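Local coordinates for protein fibrillarin-like rRNA/tRNA 2'-O-methyltransferase (Aeropyrum pernix, PDB 4DF3) that binds S-adenosylmethionine and probably transfers its methyl group to ribose 2'-hydroxyls of rRNA and tRNA at sites chosen by a guide RNA, at residues L151-A156 and A162-N167; M178-K183 and K202-G207; I81-I86 and S93-I98. The protein carries 2 engineered substitutions. All coordinates share one frame; numbering follows the deposited sequence.

Contact 1 (L151-A156 and A162-N167). With SAM (S-adenosylmethionine), chain C.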
loop_
_atom_site.group_PDB
_atom_site.type_symbol
_atom_site.label_atom_id
_atom_site.label_comp_id
_atom_site.label_asym_id
_atom_site.label_seq_id
_atom_site.Cartn_x
_atom_site.Cartn_y
_atom_site.Cartn_z
ATOM N N LEU A 151 0.886 9.139 0.853
ATOM C CA LEU A 151 0.190 9.017 -0.453
ATOM C C LEU A 151 0.737 7.738 -1.060
ATOM O O LEU A 151 1.911 7.564 -1.212
ATOM C CB LEU A 151 0.481 10.234 -1.325
ATOM C CG LEU A 151 -0.281 10.303 -2.649
ATOM C CD1 LEU A 151 0.019 11.687 -3.246
ATOM C CD2 LEU A 151 0.060 9.211 -3.642
ATOM N N TYR A 152 -0.178 6.798 -1.366
ATOM C CA TYR A 152 0.197 5.557 -1.944
ATOM C C TYR A 152 -0.507 5.492 -3.315
ATOM O O TYR A 152 -1.726 5.730 -3.408
ATOM C CB TYR A 152 -0.357 4.426 -1.055
ATOM C CG TYR A 152 0.073 3.040 -1.561
ATOM C CD1 TYR A 152 1.244 2.435 -1.096
ATOM C CD2 TYR A 152 -0.727 2.340 -2.516
ATOM C CE1 TYR A 152 1.611 1.145 -1.581
ATOM C CE2 TYR A 152 -0.349 1.031 -3.010
ATOM C CZ TYR A 152 0.852 0.489 -2.517
ATOM O OH TYR A 152 1.211 -0.770 -2.928
ATOM N N ALA A 153 0.252 5.161 -4.361
ATOM C CA ALA A 153 -0.294 5.271 -5.737
ATOM C C ALA A 153 -0.025 3.993 -6.472
ATOM O O ALA A 153 1.125 3.584 -6.591
ATOM C CB ALA A 153 0.296 6.478 -6.488
ATOM N N ASP A 154 -1.086 3.386 -6.990
ATOM C CA ASP A 154 -0.968 2.222 -7.852
ATOM C C ASP A 154 -2.114 2.244 -8.855
ATOM O O ASP A 154 -3.013 1.430 -8.754
ATOM C CB ASP A 154 -1.013 0.936 -7.011
ATOM C CG ASP A 154 -0.719 -0.341 -7.847
ATOM O OD1 ASP A 154 -0.937 -1.453 -7.309
ATOM O OD2 ASP A 154 -0.338 -0.234 -9.050
ATOM N N VAL A 155 -2.134 3.220 -9.757
ATOM C CA VAL A 155 -3.305 3.288 -10.710
ATOM C C VAL A 155 -3.089 2.545 -12.055
ATOM O O VAL A 155 -4.048 2.410 -12.877
ATOM C CB VAL A 155 -3.794 4.696 -10.976
ATOM C CG1 VAL A 155 -4.384 5.307 -9.644
ATOM C CG2 VAL A 155 -2.668 5.583 -11.618
ATOM N N ALA A 156 -1.876 2.040 -12.247
ATOM C CA ALA A 156 -1.542 1.259 -13.467
ATOM C C ALA A 156 -1.866 2.082 -14.724
ATOM O O ALA A 156 -2.574 1.619 -15.632
ATOM C CB ALA A 156 -2.295 -0.096 -13.492
ATOM N N ALA A 162 2.924 12.408 -12.660
ATOM C CA ALA A 162 2.157 13.682 -12.744
ATOM C C ALA A 162 0.889 13.635 -11.902
ATOM O O ALA A 162 0.573 14.623 -11.257
ATOM C CB ALA A 162 1.806 14.020 -14.235
ATOM N N ILE A 163 0.211 12.488 -11.892
ATOM C CA ILE A 163 -1.023 12.332 -11.068
ATOM C C ILE A 163 -0.615 12.421 -9.595
ATOM O O ILE A 163 -1.295 13.100 -8.766
ATOM C CB ILE A 163 -1.704 10.984 -11.344
ATOM C CG1 ILE A 163 -2.154 10.945 -12.809
ATOM C CG2 ILE A 163 -2.854 10.667 -10.282
ATOM C CD1 ILE A 163 -2.702 9.605 -13.213
ATOM N N VAL A 164 0.466 11.689 -9.258
ATOM C CA VAL A 164 1.004 11.773 -7.878
ATOM C C VAL A 164 1.328 13.184 -7.451
ATOM O O VAL A 164 0.910 13.600 -6.326
ATOM C CB VAL A 164 2.206 10.852 -7.678
ATOM C CG1 VAL A 164 2.961 11.125 -6.341
ATOM C CG2 VAL A 164 1.701 9.339 -7.772
ATOM N N VAL A 165 2.083 13.919 -8.301
ATOM C CA VAL A 165 2.499 15.277 -7.892
ATOM C C VAL A 165 1.296 16.176 -7.646
ATOM O O VAL A 165 1.265 16.976 -6.700
ATOM C CB VAL A 165 3.498 15.831 -8.935
ATOM C CG1 VAL A 165 3.684 17.318 -8.799
ATOM C CG2 VAL A 165 4.845 15.056 -8.768
ATOM N N ARG A 166 0.303 16.060 -8.530
ATOM C CA ARG A 166 -0.920 16.890 -8.460
ATOM C C ARG A 166 -1.679 16.634 -7.173
ATOM O O ARG A 166 -2.091 17.573 -6.450
ATOM C CB ARG A 166 -1.802 16.539 -9.642
ATOM C CG ARG A 166 -2.949 17.558 -9.892
ATOM C CD ARG A 166 -3.658 17.188 -11.145
ATOM N NE ARG A 166 -2.738 17.174 -12.302
ATOM C CZ ARG A 166 -2.731 16.231 -13.234
ATOM N NH1 ARG A 166 -3.610 15.238 -13.220
ATOM N NH2 ARG A 166 -1.852 16.312 -14.233
ATOM N N ASN A 167 -1.909 15.342 -6.883
ATOM C CA ASN A 167 -2.495 15.000 -5.595
ATOM C C ASN A 167 -1.620 15.443 -4.386
ATOM O O ASN A 167 -2.133 15.871 -3.352
ATOM C CB ASN A 167 -2.779 13.519 -5.541
ATOM C CG ASN A 167 -4.051 13.172 -6.278
ATOM O OD1 ASN A 167 -5.109 13.019 -5.644
ATOM N ND2 ASN A 167 -3.973 13.043 -7.637
HETATM N N SAM C . -3.583 -0.995 -5.258
HETATM C CA SAM C . -4.387 -2.232 -5.479
HETATM C C SAM C . -3.845 -3.293 -4.517
HETATM O O SAM C . -2.638 -3.307 -4.193
HETATM O OXT SAM C . -4.608 -4.136 -4.056
HETATM C CB SAM C . -4.278 -2.771 -6.947
HETATM C CG SAM C . -4.602 -1.590 -7.845
HETATM S SD SAM C . -5.096 -1.991 -9.545
HETATM C CE SAM C . -3.384 -2.282 -10.060
HETATM C "C5'" SAM C . -5.337 -0.319 -10.251
HETATM C "C4'" SAM C . -6.726 0.266 -9.984
HETATM O "O4'" SAM C . -6.787 1.672 -10.218
HETATM C "C3'" SAM C . -7.877 -0.297 -10.805
HETATM O "O3'" SAM C . -8.812 -0.797 -9.843
HETATM C "C2'" SAM C . -8.376 0.839 -11.712
HETATM O "O2'" SAM C . -9.774 0.812 -11.890
HETATM C "C1'" SAM C . -7.973 2.078 -10.925
HETATM N N9 SAM C . -7.594 3.245 -11.746
HETATM C C8 SAM C . -6.908 3.318 -12.964
HETATM N N7 SAM C . -6.804 4.656 -13.324
HETATM C C5 SAM C . -7.402 5.404 -12.385
HETATM C C6 SAM C . -7.556 6.774 -12.248
HETATM N N6 SAM C . -7.107 7.712 -13.168
HETATM N N1 SAM C . -8.216 7.113 -11.074
HETATM C C2 SAM C . -8.728 6.301 -10.079
HETATM N N3 SAM C . -8.552 4.938 -10.242
HETATM C C4 SAM C . -7.930 4.538 -11.383
#
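Ala-153 and Val-164 make the tight part of this contact: CB of the alanine sits 3.4 Å from CG2 of the valine, closer than two carbons usually pack. The strand 151-153 runs nearly antiparallel to the helix, at 159°. Two residues back on the strand, Leu-151 CD1 lies 3.7 Å from the Val-164 carbonyl O and also reaches CB of Asn-167, about one turn further along the helix, the leucine and asparagine side chains crossing at about a right angle. The amide of Asn-167 turns back on its own helix, ND2 giving a nearly straight bond of 2.9 Å to Ile-163 O, while its OD1 pairs with Tyr-141. Toward the cofactor the fit is looser: Val-155 CG2 only grazes Ile-163 CD1 at 4.3 Å, and beyond it Ala-156 is exposed. With CG anti to the backbone N (chi1 -173°), Asp-154 brings its carboxylate to SAM, where OD1 takes a weak bond of 3.4 Å from SAM N and a salt bridge from Lys-61. An alanine in place of Asp-154 would probably leave Lys-61 without this charge partner and the cofactor's amino group with one weak acceptor fewer. Val-155 CB packs against the adenine, 3.8 Å from SAM N7. Strand 148-153 lies between strands 80-84 and 176-183, and helix 160-171 covers all three, Asn-167 resting on Leu-82 and Val-164 on Met-178.

Contact 2 (M178-K183 and K202-G207)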
loop_
_atom_site.group_PDB
_atom_site.type_symbol
_atom_site.label_atom_id
_atom_site.label_comp_id
_atom_site.label_asym_id
_atom_site.label_seq_id
_atom_site.Cartn_x
_atom_site.Cartn_y
_atom_site.Cartn_z
ATOM N N MET A 178 5.543 9.146 0.136
ATOM C CA MET A 178 4.870 8.832 -1.129
ATOM C C MET A 178 5.409 7.503 -1.570
ATOM O O MET A 178 6.653 7.317 -1.685
ATOM C CB MET A 178 5.268 9.922 -2.184
ATOM C CG MET A 178 4.459 9.932 -3.512
ATOM S SD MET A 178 4.784 8.475 -4.513
ATOM C CE MET A 178 6.480 8.708 -4.864
ATOM N N LEU A 179 4.515 6.521 -1.712
ATOM C CA LEU A 179 4.903 5.221 -2.237
ATOM C C LEU A 179 4.174 5.075 -3.552
ATOM O O LEU A 179 2.946 5.246 -3.640
ATOM C CB LEU A 179 4.443 4.117 -1.284
ATOM C CG LEU A 179 5.249 4.035 0.030
ATOM C CD1 LEU A 179 4.389 3.231 1.078
ATOM C CD2 LEU A 179 6.629 3.334 -0.218
ATOM N N MET A 180 4.944 4.765 -4.579
ATOM C CA MET A 180 4.379 4.658 -5.978
ATOM C C MET A 180 4.833 3.319 -6.643
ATOM O O MET A 180 6.027 3.027 -6.725
ATOM C CB MET A 180 4.739 5.857 -6.894
ATOM C CG MET A 180 3.925 5.785 -8.209
ATOM S SD MET A 180 4.354 7.211 -9.257
ATOM C CE MET A 180 5.810 6.723 -10.130
ATOM N N ALA A 181 3.876 2.471 -6.983
ATOM C CA ALA A 181 4.178 1.298 -7.814
ATOM C C ALA A 181 4.341 1.752 -9.265
ATOM O O ALA A 181 3.424 2.322 -9.864
ATOM C CB ALA A 181 3.021 0.299 -7.724
ATOM N N ILE A 182 5.490 1.443 -9.850
ATOM C CA ILE A 182 5.826 1.849 -11.205
ATOM C C ILE A 182 6.126 0.591 -12.063
ATOM O O ILE A 182 6.787 -0.338 -11.572
ATOM C CB ILE A 182 7.087 2.808 -11.180
ATOM C CG1 ILE A 182 7.353 3.369 -12.582
ATOM C CG2 ILE A 182 8.317 2.183 -10.596
ATOM C CD1 ILE A 182 8.464 4.496 -12.549
ATOM N N LYS A 183 5.667 0.599 -13.325
ATOM C CA LYS A 183 6.061 -0.448 -14.269
ATOM C C LYS A 183 7.540 -0.338 -14.454
ATOM O O LYS A 183 8.052 0.736 -14.769
ATOM C CB LYS A 183 5.322 -0.218 -15.596
ATOM C CG LYS A 183 5.055 -1.477 -16.347
ATOM C CD LYS A 183 3.746 -2.127 -15.831
ATOM C CE LYS A 183 3.325 -3.439 -16.549
ATOM N NZ LYS A 183 3.616 -3.556 -18.013
ATOM N N LYS A 202 11.896 11.772 -12.780
ATOM C CA LYS A 202 12.228 13.185 -12.867
ATOM C C LYS A 202 10.990 14.032 -12.532
ATOM O O LYS A 202 11.079 15.061 -11.899
ATOM C CB LYS A 202 12.750 13.532 -14.275
ATOM C CG LYS A 202 13.124 15.028 -14.448
ATOM C CD LYS A 202 14.052 15.168 -15.723
ATOM C CE LYS A 202 14.574 16.583 -16.013
ATOM N NZ LYS A 202 13.484 17.565 -16.200
ATOM N N THR A 203 9.833 13.550 -12.956
ATOM C CA THR A 203 8.548 14.231 -12.665
ATOM C C THR A 203 8.348 14.314 -11.156
ATOM O O THR A 203 7.951 15.349 -10.628
ATOM C CB THR A 203 7.411 13.493 -13.410
ATOM O OG1 THR A 203 7.666 13.571 -14.818
ATOM C CG2 THR A 203 6.048 14.099 -13.139
ATOM N N LEU A 204 8.689 13.231 -10.433
ATOM C CA LEU A 204 8.542 13.243 -9.001
ATOM C C LEU A 204 9.506 14.273 -8.414
ATOM O O LEU A 204 9.128 15.057 -7.563
ATOM C CB LEU A 204 8.813 11.829 -8.390
ATOM C CG LEU A 204 7.767 10.801 -8.839
ATOM C CD1 LEU A 204 8.144 9.372 -8.322
ATOM C CD2 LEU A 204 6.358 11.152 -8.272
ATOM N N MET A 205 10.755 14.251 -8.894
ATOM C CA MET A 205 11.816 15.096 -8.338
ATOM C C MET A 205 11.523 16.547 -8.655
ATOM O O MET A 205 11.617 17.392 -7.766
ATOM C CB MET A 205 13.173 14.712 -8.904
ATOM C CG MET A 205 13.476 13.244 -8.705
ATOM S SD MET A 205 15.178 12.782 -9.058
ATOM C CE MET A 205 15.444 13.066 -10.818
ATOM N N ASP A 206 11.132 16.810 -9.899
ATOM C CA ASP A 206 10.647 18.163 -10.285
ATOM C C ASP A 206 9.434 18.618 -9.470
ATOM O O ASP A 206 9.187 19.831 -9.373
ATOM C CB ASP A 206 10.314 18.303 -11.806
ATOM C CG ASP A 206 11.554 18.250 -12.700
ATOM O OD1 ASP A 206 12.697 18.343 -12.189
ATOM O OD2 ASP A 206 11.364 18.025 -13.925
ATOM N N GLY A 207 8.655 17.670 -8.921
ATOM C CA GLY A 207 7.534 17.994 -8.028
ATOM C C GLY A 207 7.899 18.167 -6.565
ATOM O O GLY A 207 7.014 18.274 -5.733
#
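Leu-204 pushes its CD1 methyl between the ends of two methionines, meeting CE of Met-178 at 3.9 Å and CE of Met-180 at 4.0 Å. Its other branch, CD2, also touches Met-178 CE, at 4.2 Å, so Met-178 feels both methyls of the leucine and Met-180 one. Two residues apart on the strand, the methionines point to the same side of the sheet but reach the helix differently. Met-178 folds at both chi2 and chi3 (-68° and -64°), which swings its CE across the leucine at about a right angle. Met-180 stays straight through chi2 and bends at the sulfur, meeting Leu-204 obliquely. Met-178 CE and Met-180 CE end up 5.7 Å apart, with the leucine methyl close to both. No hydrogen bond crosses the interface, and all three residues are buried. On the exposed side of the helix, Lys-202 NZ and Asp-206 OD2 form a salt bridge of 3.1 Å one turn apart, using the syn lone pair of the carboxylate; the helix then ends, Gly-207 N bonding to Thr-203 O. Val-164 of helix 160-171 packs on Met-180 as well, and Leu-209 closes in on Met-178 and Leu-204. Helix 195-206 thus lies on the same face of the sheet as helix 160-171, in the crossover between parallel strands 176-183 and 211-216, with antiparallel strand 224-229 inserted between them. The resulting strand order 3-2-1-4-5-7-6 is the hallmark of the Rossmann-like methyltransferase fold.

Contact 3 (I81-I86 and S93-I98). With SAM (S-adenosylmethionine), chain C.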
loop_
_atom_site.group_PDB
_atom_site.type_symbol
_atom_site.label_atom_id
_atom_site.label_comp_id
_atom_site.label_asym_id
_atom_site.label_seq_id
_atom_site.Cartn_x
_atom_site.Cartn_y
_atom_site.Cartn_z
ATOM N N ILE A 81 -4.080 8.394 5.054
ATOM C CA ILE A 81 -3.394 7.979 3.826
ATOM C C ILE A 81 -4.292 8.247 2.630
ATOM O O ILE A 81 -5.490 7.871 2.622
ATOM C CB ILE A 81 -3.081 6.448 3.872
ATOM C CG1 ILE A 81 -2.043 6.138 4.971
ATOM C CG2 ILE A 81 -2.496 5.962 2.547
ATOM C CD1 ILE A 81 -1.949 4.658 5.251
ATOM N N LEU A 82 -3.732 8.889 1.608
ATOM C CA LEU A 82 -4.472 9.022 0.380
ATOM C C LEU A 82 -3.987 7.873 -0.523
ATOM O O LEU A 82 -2.816 7.792 -0.886
ATOM C CB LEU A 82 -4.174 10.359 -0.303
ATOM C CG LEU A 82 -4.731 10.544 -1.740
ATOM C CD1 LEU A 82 -6.254 10.329 -1.718
ATOM C CD2 LEU A 82 -4.394 12.012 -2.206
ATOM N N TYR A 83 -4.924 7.029 -0.913
ATOM C CA TYR A 83 -4.592 5.828 -1.704
ATOM C C TYR A 83 -5.210 5.940 -3.104
ATOM O O TYR A 83 -6.456 5.892 -3.234
ATOM C CB TYR A 83 -5.136 4.606 -0.973
ATOM C CG TYR A 83 -4.609 3.261 -1.479
ATOM C CD1 TYR A 83 -4.284 2.273 -0.588
ATOM C CD2 TYR A 83 -4.515 2.975 -2.850
ATOM C CE1 TYR A 83 -3.913 1.015 -1.042
ATOM C CE2 TYR A 83 -4.068 1.706 -3.335
ATOM C CZ TYR A 83 -3.806 0.743 -2.407
ATOM O OH TYR A 83 -3.412 -0.509 -2.816
ATOM N N LEU A 84 -4.337 6.121 -4.100
ATOM C CA LEU A 84 -4.770 6.319 -5.482
ATOM C C LEU A 84 -4.796 4.953 -6.135
ATOM O O LEU A 84 -3.736 4.296 -6.254
ATOM C CB LEU A 84 -3.890 7.306 -6.252
ATOM C CG LEU A 84 -3.777 8.738 -5.658
ATOM C CD1 LEU A 84 -2.921 9.610 -6.558
ATOM C CD2 LEU A 84 -5.111 9.372 -5.335
ATOM N N GLY A 85 -5.997 4.496 -6.510
ATOM C CA GLY A 85 -6.085 3.196 -7.200
ATOM C C GLY A 85 -6.330 2.043 -6.236
ATOM O O GLY A 85 -5.693 0.973 -6.374
ATOM N N ILE A 86 -7.258 2.219 -5.304
ATOM C CA ILE A 86 -7.414 1.325 -4.162
ATOM C C ILE A 86 -7.964 -0.045 -4.663
ATOM O O ILE A 86 -7.786 -1.049 -3.971
ATOM C CB ILE A 86 -8.238 1.974 -2.971
ATOM C CG1 ILE A 86 -8.447 0.952 -1.830
ATOM C CG2 ILE A 86 -9.657 2.408 -3.405
ATOM C CD1 ILE A 86 -9.225 1.486 -0.627
ATOM N N SER A 93 -6.535 -3.095 2.844
ATOM C CA SER A 93 -7.057 -3.736 4.060
ATOM C C SER A 93 -5.922 -3.914 5.076
ATOM O O SER A 93 -6.122 -3.814 6.295
ATOM C CB SER A 93 -7.709 -5.128 3.761
ATOM O OG SER A 93 -6.757 -6.072 3.248
ATOM N N HIS A 94 -4.739 -4.259 4.582
ATOM C CA HIS A 94 -3.599 -4.323 5.481
ATOM C C HIS A 94 -3.159 -2.959 5.998
ATOM O O HIS A 94 -2.744 -2.869 7.205
ATOM C CB HIS A 94 -2.417 -5.098 4.818
ATOM C CG HIS A 94 -2.761 -6.539 4.544
ATOM N ND1 HIS A 94 -2.718 -7.534 5.506
ATOM C CD2 HIS A 94 -3.182 -7.126 3.403
ATOM C CE1 HIS A 94 -3.133 -8.672 4.963
ATOM N NE2 HIS A 94 -3.395 -8.452 3.681
ATOM N N MET A 95 -3.242 -1.924 5.178
ATOM C CA MET A 95 -2.957 -0.560 5.703
ATOM C C MET A 95 -3.966 -0.270 6.830
ATOM O O MET A 95 -3.588 0.233 7.899
ATOM C CB MET A 95 -3.083 0.499 4.633
ATOM C CG MET A 95 -2.001 0.405 3.651
ATOM S SD MET A 95 -2.414 1.592 2.360
ATOM C CE MET A 95 -0.984 1.667 1.291
ATOM N N SER A 96 -5.231 -0.638 6.606
ATOM C CA SER A 96 -6.314 -0.414 7.596
ATOM C C SER A 96 -5.981 -1.147 8.910
ATOM O O SER A 96 -6.100 -0.529 9.990
ATOM C CB SER A 96 -7.692 -0.857 7.008
ATOM O OG SER A 96 -8.640 -1.106 8.025
ATOM N N ASP A 97 -5.497 -2.416 8.818
ATOM C CA ASP A 97 -5.034 -3.086 10.036
ATOM C C ASP A 97 -3.962 -2.279 10.820
ATOM O O ASP A 97 -4.032 -2.192 12.033
ATOM C CB ASP A 97 -4.487 -4.486 9.735
ATOM C CG ASP A 97 -5.572 -5.474 9.334
ATOM O OD1 ASP A 97 -6.788 -5.265 9.650
ATOM O OD2 ASP A 97 -5.211 -6.523 8.720
ATOM N N ILE A 98 -2.935 -1.802 10.107
ATOM C CA ILE A 98 -1.769 -1.138 10.741
ATOM C C ILE A 98 -2.141 0.181 11.338
ATOM O O ILE A 98 -1.791 0.479 12.493
ATOM C CB ILE A 98 -0.633 -0.975 9.690
ATOM C CG1 ILE A 98 -0.153 -2.402 9.328
ATOM C CG2 ILE A 98 0.572 -0.191 10.219
ATOM C CD1 ILE A 98 0.673 -2.393 8.013
HETATM N N SAM C . -3.583 -0.995 -5.258
HETATM C CA SAM C . -4.387 -2.232 -5.479
HETATM C C SAM C . -3.845 -3.293 -4.517
HETATM O O SAM C . -2.638 -3.307 -4.193
HETATM O OXT SAM C . -4.608 -4.136 -4.056
HETATM C CB SAM C . -4.278 -2.771 -6.947
HETATM C CG SAM C . -4.602 -1.590 -7.845
HETATM S SD SAM C . -5.096 -1.991 -9.545
HETATM C CE SAM C . -3.384 -2.282 -10.060
HETATM C "C5'" SAM C . -5.337 -0.319 -10.251
HETATM C "C4'" SAM C . -6.726 0.266 -9.984
HETATM O "O4'" SAM C . -6.787 1.672 -10.218
HETATM C "C3'" SAM C . -7.877 -0.297 -10.805
HETATM O "O3'" SAM C . -8.812 -0.797 -9.843
HETATM C "C2'" SAM C . -8.376 0.839 -11.712
HETATM O "O2'" SAM C . -9.774 0.812 -11.890
HETATM C "C1'" SAM C . -7.973 2.078 -10.925
HETATM N N9 SAM C . -7.594 3.245 -11.746
HETATM C C8 SAM C . -6.908 3.318 -12.964
HETATM N N7 SAM C . -6.804 4.656 -13.324
HETATM C C5 SAM C . -7.402 5.404 -12.385
HETATM C C6 SAM C . -7.556 6.774 -12.248
HETATM N N6 SAM C . -7.107 7.712 -13.168
HETATM N N1 SAM C . -8.216 7.113 -11.074
HETATM C C2 SAM C . -8.728 6.301 -10.079
HETATM N N3 SAM C . -8.552 4.938 -10.242
HETATM C C4 SAM C . -7.930 4.538 -11.383
#
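Tyr-83 and Met-95 meet in a Met-aromatic contact, the sulfur SD lying 4.7 Å from the ring centroid and 70° off the ring normal, an oblique approach. From CB of Tyr-83, CG stands anti to the backbone N (chi1 -167°), which swings the ring out from the strand, with its hydroxyl end at the cofactor. CD1 meets Met-95 SD at 3.6 Å, and the next atom, CE1, has Met-95 CE 3.8 Å away; the methionine reaches them with its chain extended beyond CG. On one face of the ring, Ile-86 CB lies 3.9 Å above the plane, toward the rim. At the far end, CE2 and CZ border the amino group of the cofactor, which sits at the ring edge and in its plane. The tip, OH, lies 2.5 Å from SAM N, a hydrogen bond so short that its exact length is doubtful; SAM N also bonds to the carbonyl O of Gly-85, at 3.1 Å. Gly-85 belongs to the glycine-rich loop of these methyltransferases; its backbone angles would drive a CB against the preceding carbonyl, and SAM O4' would crowd it too. At the start of the strand, Ile-81 CD1 comes 4.2 Å from Met-95 SD. Strand 80-84 and helix 90-99 open a beta-alpha-beta unit completed by strand 104-109, whose Ile-105 touches both Tyr-83 and Met-95. Elsewhere on the helix, Asp-97 faces the N-terminal antiparallel sheet, bridging to Arg-53 and bonding to Thr-30.

From the N terminus, contact 3 comes first, closing the short loop between strand 80-84 and helix 90-99; contact 1 then closes the turn from strand 148-153 to helix 160-171, and contact 2 the longer connection from strand 176-183 to helix 195-206. The three follow in series, none enclosing or crossing another. Their strands are neighbours in one sheet, with that of contact 1 in the middle: Tyr-152 N bonds to Leu-82 O, and Ala-153 N to Leu-179 O. Helix 90-99 covers one face, the other two helices the opposite one. Contacts 1 and 3 both touch SAM, whereas contact 2 lies farther out and meets contact 1 through Val-164.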